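Local coordinates for inorganic polyphosphate/ATP-glucomannokinase (Arthrobacter sp., PDB 1WOQ), which phosphorylates glucose and mannose, probably at the 6-hydroxyl, drawing the phosphate from inorganic polyphosphate or ATP, at residues E216-G221 / T239-A244; L201-F206 / L235-P240. All blocks are in the same frame, centred on the assembly; numbering follows the deposited sequence.

Contact 1 (E216-G221 / T239-A244)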
loop_
_atom_site.group_PDB
_atom_site.type_symbol
_atom_site.label_atom_id
_atom_site.label_comp_id
_atom_site.label_asym_id
_atom_site.label_seq_id
_atom_site.Cartn_x
_atom_site.Cartn_y
_atom_site.Cartn_z
ATOM N N GLU A 216 13.206 6.230 -13.367
ATOM C CA GLU A 216 12.630 6.925 -14.511
ATOM C C GLU A 216 11.526 7.845 -13.998
ATOM O O GLU A 216 11.223 8.874 -14.606
ATOM C CB GLU A 216 12.014 5.919 -15.486
ATOM C CG GLU A 216 12.985 4.901 -16.063
ATOM C CD GLU A 216 14.124 5.550 -16.820
ATOM O OE1 GLU A 216 13.856 6.490 -17.602
ATOM O OE2 GLU A 216 15.282 5.116 -16.641
ATOM N N LEU A 217 10.936 7.470 -12.867
ATOM C CA LEU A 217 9.830 8.232 -12.301
ATOM C C LEU A 217 9.585 7.918 -10.830
ATOM O O LEU A 217 9.803 6.798 -10.378
ATOM C CB LEU A 217 8.545 7.916 -13.079
ATOM C CG LEU A 217 7.214 8.523 -12.627
ATOM C CD1 LEU A 217 7.214 10.010 -12.936
ATOM C CD2 LEU A 217 6.049 7.835 -13.344
ATOM N N PHE A 218 9.134 8.930 -10.098
ATOM C CA PHE A 218 8.776 8.793 -8.689
ATOM C C PHE A 218 7.273 9.041 -8.675
ATOM O O PHE A 218 6.803 9.985 -9.305
ATOM C CB PHE A 218 9.424 9.887 -7.830
ATOM C CG PHE A 218 10.792 9.548 -7.312
ATOM C CD1 PHE A 218 11.846 10.445 -7.481
ATOM C CD2 PHE A 218 11.016 8.380 -6.588
ATOM C CE1 PHE A 218 13.104 10.187 -6.935
ATOM C CE2 PHE A 218 12.271 8.115 -6.036
ATOM C CZ PHE A 218 13.315 9.022 -6.212
ATOM N N ILE A 219 6.522 8.197 -7.979
ATOM C CA ILE A 219 5.080 8.388 -7.863
ATOM C C ILE A 219 4.824 8.463 -6.364
ATOM O O ILE A 219 5.185 7.551 -5.628
ATOM C CB ILE A 219 4.288 7.209 -8.456
ATOM C CG1 ILE A 219 4.554 7.103 -9.960
ATOM C CG2 ILE A 219 2.799 7.409 -8.197
ATOM C CD1 ILE A 219 3.965 5.859 -10.601
ATOM N N VAL A 220 4.222 9.557 -5.911
ATOM C CA VAL A 220 3.966 9.723 -4.490
ATOM C C VAL A 220 2.545 9.347 -4.104
ATOM O O VAL A 220 1.578 9.949 -4.575
ATOM C CB VAL A 220 4.247 11.173 -4.045
ATOM C CG1 VAL A 220 4.031 11.304 -2.541
ATOM C CG2 VAL A 220 5.679 11.560 -4.417
ATOM N N GLY A 221 2.438 8.340 -3.240
ATOM C CA GLY A 221 1.143 7.882 -2.778
ATOM C C GLY A 221 0.931 8.185 -1.306
ATOM O O GLY A 221 1.665 8.975 -0.712
ATOM N N THR A 239 14.741 13.515 -11.300
ATOM C CA THR A 239 13.679 12.565 -11.628
ATOM C C THR A 239 12.295 13.198 -11.584
ATOM O O THR A 239 11.956 13.896 -10.632
ATOM C CB THR A 239 13.662 11.393 -10.621
ATOM O OG1 THR A 239 14.984 10.866 -10.477
ATOM C CG2 THR A 239 12.718 10.291 -11.091
ATOM N N PRO A 240 11.475 12.967 -12.621
ATOM C CA PRO A 240 10.139 13.559 -12.576
ATOM C C PRO A 240 9.399 12.920 -11.405
ATOM O O PRO A 240 9.590 11.738 -11.108
ATOM C CB PRO A 240 9.545 13.191 -13.936
ATOM C CG PRO A 240 10.272 11.933 -14.306
ATOM C CD PRO A 240 11.687 12.222 -13.873
ATOM N N ILE A 241 8.569 13.702 -10.730
ATOM C CA ILE A 241 7.838 13.184 -9.583
ATOM C C ILE A 241 6.398 13.668 -9.633
ATOM O O ILE A 241 6.132 14.866 -9.763
ATOM C CB ILE A 241 8.541 13.609 -8.261
ATOM C CG1 ILE A 241 7.795 13.033 -7.056
ATOM C CG2 ILE A 241 8.653 15.133 -8.183
ATOM C CD1 ILE A 241 8.603 13.073 -5.763
ATOM N N VAL A 242 5.470 12.722 -9.557
ATOM C CA VAL A 242 4.054 13.039 -9.627
ATOM C C VAL A 242 3.248 12.286 -8.578
ATOM O O VAL A 242 3.667 11.236 -8.079
ATOM C CB VAL A 242 3.478 12.680 -11.020
ATOM C CG1 VAL A 242 4.313 13.324 -12.117
ATOM C CG2 VAL A 242 3.453 11.164 -11.196
ATOM N N PRO A 243 2.076 12.819 -8.220
ATOM C CA PRO A 243 1.258 12.129 -7.224
ATOM C C PRO A 243 0.610 10.900 -7.855
ATOM O O PRO A 243 0.433 10.835 -9.076
ATOM C CB PRO A 243 0.240 13.190 -6.825
ATOM C CG PRO A 243 0.063 13.967 -8.096
ATOM C CD PRO A 243 1.488 14.124 -8.575
ATOM N N ALA A 244 0.268 9.924 -7.022
ATOM C CA ALA A 244 -0.367 8.698 -7.490
ATOM C C ALA A 244 -1.780 8.972 -8.003
ATOM O O ALA A 244 -2.465 9.875 -7.511
ATOM C CB ALA A 244 -0.418 7.677 -6.355
#
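The outer pair of parallel strands in a five-stranded mixed sheet of the actin-like ATPase (ASKHA) fold, to which ROK-family kinases belong, is formed where Phe218, Ile219 and Val220 of strand 217-221 lie beside Ile241, Val242 and Pro243 of strand 241-243. Strand 241-243 is the outermost within the chain, while the other edge of 217-221 bonds to strand 143-149. The two axes approach to 4.6 Å and run at 27°, and four hydrogen bonds zip them together in the staggered pattern of parallel strands. Phe218 uses both its polar backbone atoms: its N donates to Pro240 O at 3.0 Å, and its O accepts from Val242 N. Val220, two residues on, repeats the pattern, with its N bonded to Val242 O at 2.8 Å and its O receiving Ala244 N, a donor standing 44° out of the carbonyl plane. Pro243, whose nitrogen has no hydrogen, takes no part in these four bonds; its CA makes a CA-H...O contact with Val220 O.

Phe218, Val220 and Ile241 share one face of the sheet, turned to helix 195-213. There Ile241, with CG1 anti to the backbone N (chi1 -178°), brings CG1 to 3.6 Å from Phe218 CB and carries CD1 on to meet Val220 CG2. Thr239 crosses Phe218 at about a right angle, its methyl CG2 near Phe218 CD1; its hydroxyl is held by Glu210. On the other face, where Ile219 and Val242 lie, Leu217 CD1 touches Pro240 CG. At the far end Ile219 CG2, anti to its own backbone N, rests 3.5 Å from Ala244 CA and 3.7 Å from Ala244 CB.

Contact 2 (L201-F206 / L235-P240)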
loop_
_atom_site.group_PDB
_atom_site.type_symbol
_atom_site.label_atom_id
_atom_site.label_comp_id
_atom_site.label_asym_id
_atom_site.label_seq_id
_atom_site.Cartn_x
_atom_site.Cartn_y
_atom_site.Cartn_z
ATOM N N LEU A 201 12.879 17.854 4.153
ATOM C CA LEU A 201 13.047 16.441 4.462
ATOM C C LEU A 201 12.819 15.573 3.226
ATOM O O LEU A 201 13.549 14.609 2.991
ATOM C CB LEU A 201 12.072 16.022 5.564
ATOM C CG LEU A 201 12.458 16.398 6.996
ATOM C CD1 LEU A 201 11.289 16.134 7.926
ATOM C CD2 LEU A 201 13.671 15.581 7.426
ATOM N N LEU A 202 11.804 15.910 2.436
ATOM C CA LEU A 202 11.509 15.134 1.239
ATOM C C LEU A 202 12.577 15.334 0.169
ATOM O O LEU A 202 12.891 14.405 -0.570
ATOM C CB LEU A 202 10.128 15.496 0.683
ATOM C CG LEU A 202 8.950 15.177 1.611
ATOM C CD1 LEU A 202 7.650 15.492 0.893
ATOM C CD2 LEU A 202 8.982 13.706 2.016
ATOM N N GLN A 203 13.128 16.545 0.083
ATOM C CA GLN A 203 14.183 16.825 -0.893
ATOM C C GLN A 203 15.349 15.893 -0.587
ATOM O O GLN A 203 15.943 15.300 -1.488
ATOM C CB GLN A 203 14.650 18.280 -0.778
ATOM C CG GLN A 203 15.898 18.637 -1.603
ATOM C CD GLN A 203 15.696 18.474 -3.099
ATOM O OE1 GLN A 203 14.615 18.734 -3.622
ATOM N NE2 GLN A 203 16.746 18.058 -3.798
ATOM N N ARG A 204 15.665 15.771 0.697
ATOM C CA ARG A 204 16.753 14.908 1.139
ATOM C C ARG A 204 16.450 13.448 0.832
ATOM O O ARG A 204 17.297 12.733 0.291
ATOM C CB ARG A 204 16.986 15.065 2.645
ATOM C CG ARG A 204 18.150 14.236 3.183
ATOM C CD ARG A 204 19.460 14.673 2.543
ATOM N NE ARG A 204 20.100 13.608 1.776
ATOM C CZ ARG A 204 20.836 12.634 2.306
ATOM N NH1 ARG A 204 21.037 12.580 3.615
ATOM N NH2 ARG A 204 21.373 11.712 1.521
ATOM N N TYR A 205 15.245 13.008 1.182
ATOM C CA TYR A 205 14.846 11.618 0.953
ATOM C C TYR A 205 14.843 11.242 -0.525
ATOM O O TYR A 205 15.496 10.275 -0.931
ATOM C CB TYR A 205 13.453 11.352 1.537
ATOM C CG TYR A 205 13.007 9.911 1.381
ATOM C CD1 TYR A 205 13.450 8.925 2.263
ATOM C CD2 TYR A 205 12.183 9.525 0.323
ATOM C CE1 TYR A 205 13.084 7.584 2.093
ATOM C CE2 TYR A 205 11.815 8.192 0.144
ATOM C CZ TYR A 205 12.270 7.227 1.032
ATOM O OH TYR A 205 11.925 5.902 0.846
ATOM N N PHE A 206 14.111 11.999 -1.337
ATOM C CA PHE A 206 14.038 11.688 -2.756
ATOM C C PHE A 206 15.356 11.844 -3.502
ATOM O O PHE A 206 15.642 11.059 -4.405
ATOM C CB PHE A 206 12.937 12.508 -3.436
ATOM C CG PHE A 206 11.552 12.029 -3.110
ATOM C CD1 PHE A 206 10.796 12.658 -2.129
ATOM C CD2 PHE A 206 11.019 10.917 -3.760
ATOM C CE1 PHE A 206 9.525 12.186 -1.797
ATOM C CE2 PHE A 206 9.752 10.438 -3.436
ATOM C CZ PHE A 206 9.004 11.075 -2.451
ATOM N N LEU A 235 10.575 20.836 -4.615
ATOM C CA LEU A 235 11.676 19.913 -4.838
ATOM C C LEU A 235 12.468 20.204 -6.105
ATOM O O LEU A 235 11.945 20.754 -7.074
ATOM C CB LEU A 235 11.153 18.472 -4.870
ATOM C CG LEU A 235 10.343 18.046 -3.641
ATOM C CD1 LEU A 235 9.933 16.579 -3.780
ATOM C CD2 LEU A 235 11.169 18.248 -2.381
ATOM N N ARG A 236 13.744 19.838 -6.075
ATOM C CA ARG A 236 14.639 20.025 -7.208
ATOM C C ARG A 236 15.324 18.688 -7.449
ATOM O O ARG A 236 16.413 18.429 -6.935
ATOM C CB ARG A 236 15.669 21.112 -6.893
ATOM C CG ARG A 236 15.064 22.507 -6.750
ATOM C CD ARG A 236 14.522 23.010 -8.085
ATOM N NE ARG A 236 13.897 24.328 -7.980
ATOM C CZ ARG A 236 12.688 24.551 -7.474
ATOM N NH1 ARG A 236 11.954 23.544 -7.021
ATOM N NH2 ARG A 236 12.208 25.786 -7.423
ATOM N N LEU A 237 14.667 17.839 -8.231
ATOM C CA LEU A 237 15.181 16.510 -8.527
ATOM C C LEU A 237 15.443 16.315 -10.011
ATOM O O LEU A 237 14.901 17.034 -10.851
ATOM C CB LEU A 237 14.174 15.458 -8.064
ATOM C CG LEU A 237 13.721 15.536 -6.607
ATOM C CD1 LEU A 237 12.539 14.601 -6.390
ATOM C CD2 LEU A 237 14.880 15.180 -5.692
ATOM N N ARG A 238 16.274 15.331 -10.329
ATOM C CA ARG A 238 16.585 15.027 -11.716
ATOM C C ARG A 238 15.500 14.083 -12.230
ATOM O O ARG A 238 15.343 13.890 -13.431
ATOM C CB ARG A 238 17.953 14.344 -11.813
ATOM C CG ARG A 238 18.532 14.296 -13.220
ATOM C CD ARG A 238 18.781 15.702 -13.756
ATOM N NE ARG A 238 19.495 15.702 -15.030
ATOM C CZ ARG A 238 20.725 15.226 -15.201
ATOM N NH1 ARG A 238 21.295 15.272 -16.397
ATOM N NH2 ARG A 238 21.386 14.703 -14.176
ATOM N N THR A 239 14.741 13.515 -11.300
ATOM C CA THR A 239 13.679 12.565 -11.628
ATOM C C THR A 239 12.295 13.198 -11.584
ATOM O O THR A 239 11.956 13.896 -10.632
ATOM C CB THR A 239 13.662 11.393 -10.621
ATOM O OG1 THR A 239 14.984 10.866 -10.477
ATOM C CG2 THR A 239 12.718 10.291 -11.091
ATOM N N PRO A 240 11.475 12.967 -12.621
ATOM C CA PRO A 240 10.139 13.559 -12.576
ATOM C C PRO A 240 9.399 12.920 -11.405
ATOM O O PRO A 240 9.590 11.738 -11.108
ATOM C CB PRO A 240 9.545 13.191 -13.936
ATOM C CG PRO A 240 10.272 11.933 -14.306
ATOM C CD PRO A 240 11.687 12.222 -13.873
#
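Gln203 of helix 195-213 reaches across to Arg236 with its amide presented to the peptide groups on both sides of that residue, showing how one side chain can dock an irregular segment on a helix. Its OE1 accepts Arg236 N at 2.8 Å in a nearly straight bond of 174°, and its NE2 donates to Arg236 O at 3.2 Å; this oxygen lies close to the amide plane, but NE2 sits well above the plane of the Arg236 carbonyl. The two bonds together fix the rotation of the amide. The chain gets there by a bend: CG is anti to the backbone N, and CD then turns aside at chi2 62°.

Leucines lie to either side of Arg236 in sequence. Leu235 packs its CD2 against the helix backbone, 3.6 Å from Gln203 N, and also meets Leu202 CB. Leu237 and Gln203 slide past each other in opposite directions, with Leu237 CD2 near NE2, while Leu237 CD1 settles 3.6 Å from Phe206 CB. Leu235 CD1 comes obliquely to the Phe206 ring. Arg236 sends its own side chain away from the helix, and its NH1 returns to Leu235 O at 2.8 Å and also bonds Pro233 O. The glutamine amide thus pairs with the backbone N and O of one residue much as a neighbouring strand would, holding the connection between strands 217-221 and 241-243 on helix 195-213.

Contacts 1 and 2 lie about 10 Å apart, centre to centre, and occupy consecutive parts of the chain: helix 195-213, strand 217-221, the loop holding 235-240, then strand 241-243. They share Thr239 and Pro240, where the loop of contact 2 runs into the edge strand of contact 1. Phe206 joins them physically, its ring meeting Phe218 edge-to-face and its CE2 lying 3.7 Å from Ile241 CD1, while Ile241 CD1 also touches Leu235 CD1. Helix, connection and sheet edge thus close round one apolar layer. The bound glucose is about 10 Å from Gly221 and about 13 Å from the side chain of Phe206, and none of the residues lining its pocket belongs to either contact.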